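Local atomic coordinates of protein tudor (Drosophila melanogaster, PDB entry 3NTK), a protein that binds methylated arginines of the Piwi protein Aubergine and is required for germ cell formation, the chain here being its last extended Tudor domain. Residues Ala1-Phe11 with Ile130-Glu141. Residues are numbered along the deposited sequence; the frame is centred on the assembly and turned at random.
Sequences AELHNCVVVQF and IDTRFSETFQVE
C6 and F138 exchange two backbone hydrogen bonds, the straighter running 2.8 Å from F138 N to C6 O, and H4 and V140 form the next such antiparallel pair. Between them lies the non-hydrogen-bonded pair N5 and Q139, whose side chains run side by side. Q139 bends at chi2 (75°), so that its NE2 donates a hydrogen bond to N5 OD1 (3.0 Å), the nitrogen lying in the carbonyl plane of N5 although the two amides stand 88° apart. Amides suit this pair because each has both a donor and an acceptor: Q139 OE1 takes the backbone N-H of S159, while N5 ND2 reaches E22. A leucine in place of Q139 would probably leave N5 OD1 and the S159 N-H without these mates. Strand 4-11 thus joins strand 137-145 on one edge and strand 16-21 on the other, closing part of the OB-fold half of this extended Tudor domain, in which the N-terminal strand pairs with one from far along the chain.

Beyond the C6-F138 pair the chains diverge, and water takes over the bridging. One water accepts from V8 N at 2.9 Å and lies close to the carbonyl oxygens of F134 and E136; a second bridges V8 O and F134 O. On its other edge, strand 4-11 carries a classic beta bulge, V9 and Q10 both facing Y18 of strand 16-21.

On the face that carries C6, F138 and V140, apolar groups pack together. The small thiol of C6 lets SG sit 3.8 Å from V140 CG1, and V8 spreads its branches, CG1 to I130 and F134, CG2 to F138. The F134 ring meets V8 O with its edge, in plane. I130, in helix 120-131, sets CG1 4.0 Å from the F11 ring centroid in a CH-pi contact, directly over the face that F11 presents by swinging CG anti to the backbone N (chi1 -167°).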
ATOM      1  N   ALA A   1     -13.233 -20.622   3.643  1.00 49.90           N
ATOM      2  CA  ALA A   1     -13.724 -19.328   3.088  1.00 49.20           C
ATOM      3  C   ALA A   1     -12.854 -18.887   1.915  1.00 48.49           C
ATOM      4  O   ALA A   1     -11.813 -19.488   1.644  1.00 49.27           O
ATOM      5  CB  ALA A   1     -13.717 -18.262   4.172  1.00 49.59           C
ATOM      6  N   GLU A   2     -13.286 -17.836   1.225  1.00 46.94           N
ATOM      7  CA  GLU A   2     -12.548 -17.320   0.079  1.00 45.60           C
ATOM      8  C   GLU A   2     -11.286 -16.568   0.501  1.00 43.28           C
ATOM      9  O   GLU A   2     -11.358 -15.444   0.998  1.00 42.88           O
ATOM     10  CB  GLU A   2     -13.446 -16.398  -0.746  1.00 47.97           C
ATOM     11  CG  GLU A   2     -12.777 -15.834  -1.982  1.00 50.65           C
ATOM     12  CD  GLU A   2     -13.741 -15.072  -2.865  1.00 52.93           C
ATOM     13  OE1 GLU A   2     -14.314 -14.063  -2.397  1.00 53.37           O
ATOM     14  OE2 GLU A   2     -13.926 -15.486  -4.030  1.00 54.39           O
ATOM     15  N   LEU A   3     -10.135 -17.201   0.295  1.00 39.90           N
ATOM     16  CA  LEU A   3      -8.847 -16.615   0.645  1.00 37.64           C
ATOM     17  C   LEU A   3      -8.129 -16.066  -0.577  1.00 36.21           C
ATOM     18  O   LEU A   3      -8.095 -16.708  -1.628  1.00 36.90           O
ATOM     19  CB  LEU A   3      -7.960 -17.662   1.323  1.00 37.70           C
ATOM     20  CG  LEU A   3      -8.071 -17.830   2.842  1.00 37.80           C
ATOM     21  CD1 LEU A   3      -9.525 -17.891   3.274  1.00 39.65           C
ATOM     22  CD2 LEU A   3      -7.321 -19.089   3.251  1.00 39.40           C
ATOM     23  N   HIS A   4      -7.557 -14.875  -0.437  1.00 31.59           N
ATOM     24  CA  HIS A   4      -6.829 -14.253  -1.538  1.00 31.36           C
ATOM     25  C   HIS A   4      -5.369 -14.077  -1.159  1.00 28.57           C
ATOM     26  O   HIS A   4      -5.066 -13.586  -0.077  1.00 28.66           O
ATOM     27  CB  HIS A   4      -7.392 -12.868  -1.869  1.00 33.56           C
ATOM     28  CG  HIS A   4      -8.860 -12.850  -2.146  1.00 37.57           C
ATOM     29  ND1 HIS A   4      -9.799 -12.620  -1.164  1.00 40.13           N
ATOM     30  CD2 HIS A   4      -9.552 -13.013  -3.298  1.00 39.36           C
ATOM     31  CE1 HIS A   4     -11.006 -12.636  -1.700  1.00 39.34           C
ATOM     32  NE2 HIS A   4     -10.884 -12.873  -2.993  1.00 41.47           N
ATOM     33  N   ASN A   5      -4.469 -14.469  -2.054  1.00 26.79           N
ATOM     34  CA  ASN A   5      -3.044 -14.310  -1.804  1.00 26.50           C
ATOM     35  C   ASN A   5      -2.661 -12.848  -1.947  1.00 27.29           C
ATOM     36  O   ASN A   5      -3.185 -12.143  -2.815  1.00 27.02           O
ATOM     37  CB  ASN A   5      -2.218 -15.127  -2.797  1.00 27.18           C
ATOM     38  CG  ASN A   5      -2.265 -16.612  -2.510  1.00 28.73           C
ATOM     39  OD1 ASN A   5      -2.164 -17.031  -1.355  1.00 27.53           O
ATOM     40  ND2 ASN A   5      -2.398 -17.418  -3.561  1.00 28.64           N
ATOM     41  N   CYS A   6      -1.740 -12.407  -1.100  1.00 25.28           N
ATOM     42  CA  CYS A   6      -1.258 -11.037  -1.128  1.00 26.45           C
ATOM     43  C   CYS A   6       0.091 -10.973  -0.434  1.00 27.26           C
ATOM     44  O   CYS A   6       0.560 -11.961   0.141  1.00 26.84           O
ATOM     45  CB  CYS A   6      -2.234 -10.116  -0.400  1.00 27.18           C
ATOM     46  SG  CYS A   6      -2.380 -10.448   1.366  1.00 28.80           S
ATOM     47  N   VAL A   7       0.716  -9.807  -0.509  1.00 25.50           N
ATOM     48  CA  VAL A   7       1.984  -9.575   0.153  1.00 27.12           C
ATOM     49  C   VAL A   7       1.723  -8.323   0.971  1.00 26.21           C
ATOM     50  O   VAL A   7       1.021  -7.424   0.510  1.00 24.95           O
ATOM     51  CB  VAL A   7       3.131  -9.309  -0.857  1.00 30.29           C
ATOM     52  CG1 VAL A   7       4.392  -8.911  -0.117  1.00 33.00           C
ATOM     53  CG2 VAL A   7       3.400 -10.559  -1.688  1.00 31.21           C
ATOM     54  N   VAL A   8       2.249  -8.278   2.191  1.00 24.71           N
ATOM     55  CA  VAL A   8       2.074  -7.109   3.045  1.00 25.79           C
ATOM     56  C   VAL A   8       3.195  -6.136   2.687  1.00 26.92           C
ATOM     57  O   VAL A   8       4.371  -6.483   2.767  1.00 28.29           O
ATOM     58  CB  VAL A   8       2.172  -7.495   4.538  1.00 24.27           C
ATOM     59  CG1 VAL A   8       2.043  -6.255   5.413  1.00 24.83           C
ATOM     60  CG2 VAL A   8       1.079  -8.501   4.884  1.00 24.68           C
ATOM     61  N   VAL A   9       2.837  -4.921   2.283  1.00 26.38           N
ATOM     62  CA  VAL A   9       3.845  -3.940   1.897  1.00 25.80           C
ATOM     63  C   VAL A   9       4.109  -2.879   2.955  1.00 28.03           C
ATOM     64  O   VAL A   9       5.144  -2.206   2.924  1.00 28.51           O
ATOM     65  CB  VAL A   9       3.467  -3.237   0.568  1.00 25.15           C
ATOM     66  CG1 VAL A   9       3.454  -4.256  -0.563  1.00 24.44           C
ATOM     67  CG2 VAL A   9       2.100  -2.558   0.693  1.00 25.94           C
ATOM     68  N   GLN A  10       3.173  -2.730   3.885  1.00 26.11           N
ATOM     69  CA  GLN A  10       3.306  -1.757   4.959  1.00 28.14           C
ATOM     70  C   GLN A  10       2.533  -2.299   6.156  1.00 28.20           C
ATOM     71  O   GLN A  10       1.386  -2.712   6.014  1.00 26.43           O
ATOM     72  CB  GLN A  10       2.718  -0.415   4.525  1.00 31.78           C
ATOM     73  CG  GLN A  10       3.018   0.732   5.465  1.00 36.53           C
ATOM     74  CD  GLN A  10       4.439   1.242   5.324  1.00 41.60           C
ATOM     75  OE1 GLN A  10       4.879   2.105   6.086  1.00 45.36           O
ATOM     76  NE2 GLN A  10       5.165   0.713   4.340  1.00 42.30           N
ATOM     77  N   PHE A  11       3.149  -2.301   7.334  1.00 27.53           N
ATOM     78  CA  PHE A  11       2.467  -2.824   8.512  1.00 27.94           C
ATOM     79  C   PHE A  11       2.718  -1.989   9.763  1.00 30.39           C
ATOM     80  O   PHE A  11       3.770  -2.090  10.389  1.00 31.31           O
ATOM     81  CB  PHE A  11       2.896  -4.277   8.748  1.00 28.99           C
ATOM     82  CG  PHE A  11       2.046  -5.014   9.747  1.00 28.21           C
ATOM     83  CD1 PHE A  11       2.366  -5.003  11.102  1.00 29.80           C
ATOM     84  CD2 PHE A  11       0.918  -5.719   9.329  1.00 27.71           C
ATOM     85  CE1 PHE A  11       1.571  -5.688  12.029  1.00 28.64           C
ATOM     86  CE2 PHE A  11       0.120  -6.404  10.244  1.00 28.44           C
ATOM     87  CZ  PHE A  11       0.449  -6.387  11.596  1.00 29.36           C
ATOM     88  N   ILE A 130       5.709 -10.304  10.987  1.00 32.72           N
ATOM     89  CA  ILE A 130       5.561  -9.737   9.652  1.00 35.73           C
ATOM     90  C   ILE A 130       6.867  -9.141   9.130  1.00 36.92           C
ATOM     91  O   ILE A 130       7.222  -9.339   7.967  1.00 35.20           O
ATOM     92  CB  ILE A 130       4.485  -8.625   9.635  1.00 35.30           C
ATOM     93  CG1 ILE A 130       3.139  -9.188  10.104  1.00 37.08           C
ATOM     94  CG2 ILE A 130       4.364  -8.040   8.236  1.00 36.99           C
ATOM     95  CD1 ILE A 130       2.594 -10.304   9.241  1.00 38.60           C
ATOM     96  N   ASP A 131       7.577  -8.414   9.989  1.00 39.58           N
ATOM     97  CA  ASP A 131       8.836  -7.788   9.599  1.00 42.84           C
ATOM     98  C   ASP A 131       9.847  -8.805   9.088  1.00 43.66           C
ATOM     99  O   ASP A 131      10.696  -8.482   8.263  1.00 44.71           O
ATOM    100  CB  ASP A 131       9.447  -7.016  10.773  1.00 45.23           C
ATOM    101  CG  ASP A 131       8.654  -5.772  11.136  1.00 49.06           C
ATOM    102  OD1 ASP A 131       8.237  -5.036  10.216  1.00 51.88           O
ATOM    103  OD2 ASP A 131       8.458  -5.521  12.344  1.00 51.29           O
ATOM    104  N   THR A 132       9.747 -10.032   9.582  1.00 44.19           N
ATOM    105  CA  THR A 132      10.656 -11.104   9.193  1.00 45.06           C
ATOM    106  C   THR A 132      10.260 -11.757   7.870  1.00 44.89           C
ATOM    107  O   THR A 132      11.080 -12.410   7.221  1.00 43.20           O
ATOM    108  CB  THR A 132      10.699 -12.197  10.286  1.00 45.28           C
ATOM    109  OG1 THR A 132      11.186 -11.629  11.507  1.00 47.67           O
ATOM    110  CG2 THR A 132      11.603 -13.345   9.872  1.00 47.03           C
ATOM    111  N   ARG A 133       9.007 -11.571   7.468  1.00 44.21           N
ATOM    112  CA  ARG A 133       8.499 -12.185   6.246  1.00 44.13           C
ATOM    113  C   ARG A 133       7.845 -11.183   5.295  1.00 43.79           C
ATOM    114  O   ARG A 133       6.902 -11.524   4.585  1.00 44.09           O
ATOM    115  CB  ARG A 133       7.485 -13.268   6.626  1.00 43.88           C
ATOM    116  CG  ARG A 133       7.986 -14.231   7.698  1.00 43.85           C
ATOM    117  CD  ARG A 133       6.870 -15.121   8.227  1.00 42.87           C
ATOM    118  NE  ARG A 133       7.347 -16.108   9.198  1.00 42.22           N
ATOM    119  CZ  ARG A 133       7.885 -15.809  10.379  1.00 42.09           C
ATOM    120  NH1 ARG A 133       8.021 -14.544  10.756  1.00 40.32           N
ATOM    121  NH2 ARG A 133       8.290 -16.781  11.187  1.00 41.39           N
ATOM    122  N   PHE A 134       8.358  -9.957   5.266  1.00 44.48           N
ATOM    123  CA  PHE A 134       7.786  -8.916   4.418  1.00 46.42           C
ATOM    124  C   PHE A 134       7.569  -9.283   2.954  1.00 46.58           C
ATOM    125  O   PHE A 134       6.596  -8.843   2.344  1.00 47.90           O
ATOM    126  CB  PHE A 134       8.628  -7.637   4.493  1.00 47.52           C
ATOM    127  CG  PHE A 134       7.957  -6.516   5.244  1.00 49.48           C
ATOM    128  CD1 PHE A 134       6.629  -6.184   4.982  1.00 49.32           C
ATOM    129  CD2 PHE A 134       8.650  -5.788   6.207  1.00 49.71           C
ATOM    130  CE1 PHE A 134       6.001  -5.144   5.666  1.00 49.22           C
ATOM    131  CE2 PHE A 134       8.030  -4.745   6.897  1.00 51.07           C
ATOM    132  CZ  PHE A 134       6.701  -4.425   6.624  1.00 49.97           C
ATOM    133  N   SER A 135       8.459 -10.088   2.387  1.00 45.91           N
ATOM    134  CA  SER A 135       8.322 -10.469   0.984  1.00 45.14           C
ATOM    135  C   SER A 135       7.522 -11.751   0.782  1.00 43.09           C
ATOM    136  O   SER A 135       7.246 -12.144  -0.353  1.00 42.79           O
ATOM    137  CB  SER A 135       9.708 -10.625   0.349  1.00 45.51           C
ATOM    138  OG  SER A 135      10.465 -11.612   1.027  1.00 47.05           O
ATOM    139  N   GLU A 136       7.140 -12.397   1.877  1.00 39.65           N
ATOM    140  CA  GLU A 136       6.392 -13.643   1.784  1.00 37.27           C
ATOM    141  C   GLU A 136       4.909 -13.435   1.513  1.00 34.62           C
ATOM    142  O   GLU A 136       4.354 -12.369   1.776  1.00 31.36           O
ATOM    143  CB  GLU A 136       6.560 -14.462   3.063  1.00 40.25           C
ATOM    144  CG  GLU A 136       8.005 -14.645   3.489  1.00 44.06           C
ATOM    145  CD  GLU A 136       8.218 -15.924   4.268  1.00 47.27           C
ATOM    146  OE1 GLU A 136       7.390 -16.226   5.149  1.00 48.65           O
ATOM    147  OE2 GLU A 136       9.216 -16.626   4.003  1.00 51.06           O
ATOM    148  N   THR A 137       4.275 -14.476   0.989  1.00 32.02           N
ATOM    149  CA  THR A 137       2.855 -14.434   0.672  1.00 31.60           C
ATOM    150  C   THR A 137       1.984 -14.789   1.871  1.00 29.61           C
ATOM    151  O   THR A 137       2.282 -15.720   2.615  1.00 30.19           O
ATOM    152  CB  THR A 137       2.527 -15.410  -0.483  1.00 32.77           C
ATOM    153  OG1 THR A 137       3.167 -14.958  -1.683  1.00 36.08           O
ATOM    154  CG2 THR A 137       1.025 -15.490  -0.714  1.00 32.81           C
ATOM    155  N   PHE A 138       0.914 -14.022   2.051  1.00 27.89           N
ATOM    156  CA  PHE A 138      -0.058 -14.241   3.117  1.00 25.73           C
ATOM    157  C   PHE A 138      -1.391 -14.338   2.398  1.00 24.58           C
ATOM    158  O   PHE A 138      -1.460 -14.112   1.194  1.00 25.49           O
ATOM    159  CB  PHE A 138      -0.120 -13.044   4.077  1.00 25.62           C
ATOM    160  CG  PHE A 138       1.056 -12.936   5.004  1.00 24.42           C
ATOM    161  CD1 PHE A 138       2.250 -12.380   4.575  1.00 26.01           C
ATOM    162  CD2 PHE A 138       0.968 -13.412   6.308  1.00 24.74           C
ATOM    163  CE1 PHE A 138       3.348 -12.300   5.432  1.00 26.90           C
ATOM    164  CE2 PHE A 138       2.059 -13.338   7.171  1.00 26.02           C
ATOM    165  CZ  PHE A 138       3.248 -12.782   6.734  1.00 26.76           C
ATOM    166  N   GLN A 139      -2.446 -14.690   3.119  1.00 24.75           N
ATOM    167  CA  GLN A 139      -3.768 -14.729   2.508  1.00 24.39           C
ATOM    168  C   GLN A 139      -4.692 -13.909   3.388  1.00 25.80           C
ATOM    169  O   GLN A 139      -4.485 -13.808   4.599  1.00 24.64           O
ATOM    170  CB  GLN A 139      -4.322 -16.151   2.402  1.00 24.09           C
ATOM    171  CG  GLN A 139      -3.530 -17.080   1.505  1.00 24.67           C
ATOM    172  CD  GLN A 139      -2.245 -17.518   2.154  1.00 27.25           C
ATOM    173  OE1 GLN A 139      -2.249 -18.005   3.291  1.00 30.42           O
ATOM    174  NE2 GLN A 139      -1.134 -17.353   1.445  1.00 28.35           N
ATOM    175  N   VAL A 140      -5.695 -13.300   2.775  1.00 27.19           N
ATOM    176  CA  VAL A 140      -6.663 -12.517   3.526  1.00 26.64           C
ATOM    177  C   VAL A 140      -8.062 -12.907   3.101  1.00 27.23           C
ATOM    178  O   VAL A 140      -8.309 -13.190   1.927  1.00 27.09           O
ATOM    179  CB  VAL A 140      -6.504 -10.988   3.299  1.00 28.09           C
ATOM    180  CG1 VAL A 140      -5.221 -10.490   3.943  1.00 28.38           C
ATOM    181  CG2 VAL A 140      -6.522 -10.671   1.805  1.00 28.90           C
ATOM    182  N   GLU A 141      -8.967 -12.960   4.072  1.00 26.54           N
ATOM    183  CA  GLU A 141     -10.362 -13.244   3.793  1.00 28.11           C
ATOM    184  C   GLU A 141     -10.974 -11.861   3.962  1.00 27.39           C
ATOM    185  O   GLU A 141     -10.851 -11.262   5.027  1.00 24.61           O
ATOM    186  CB  GLU A 141     -10.959 -14.200   4.831  1.00 29.69           C
ATOM    187  CG  GLU A 141     -12.330 -14.747   4.439  1.00 34.86           C
ATOM    188  CD  GLU A 141     -13.116 -15.307   5.619  1.00 37.57           C
ATOM    189  OE1 GLU A 141     -12.491 -15.827   6.569  1.00 39.81           O
ATOM    190  OE2 GLU A 141     -14.364 -15.240   5.586  1.00 39.64           O
TER
HETATM  191  O   HOH W   1       4.402 -10.041   3.044  1.00 29.73           O
HETATM  192  O   HOH W   2       6.591  -6.675   1.061  1.00 44.41           O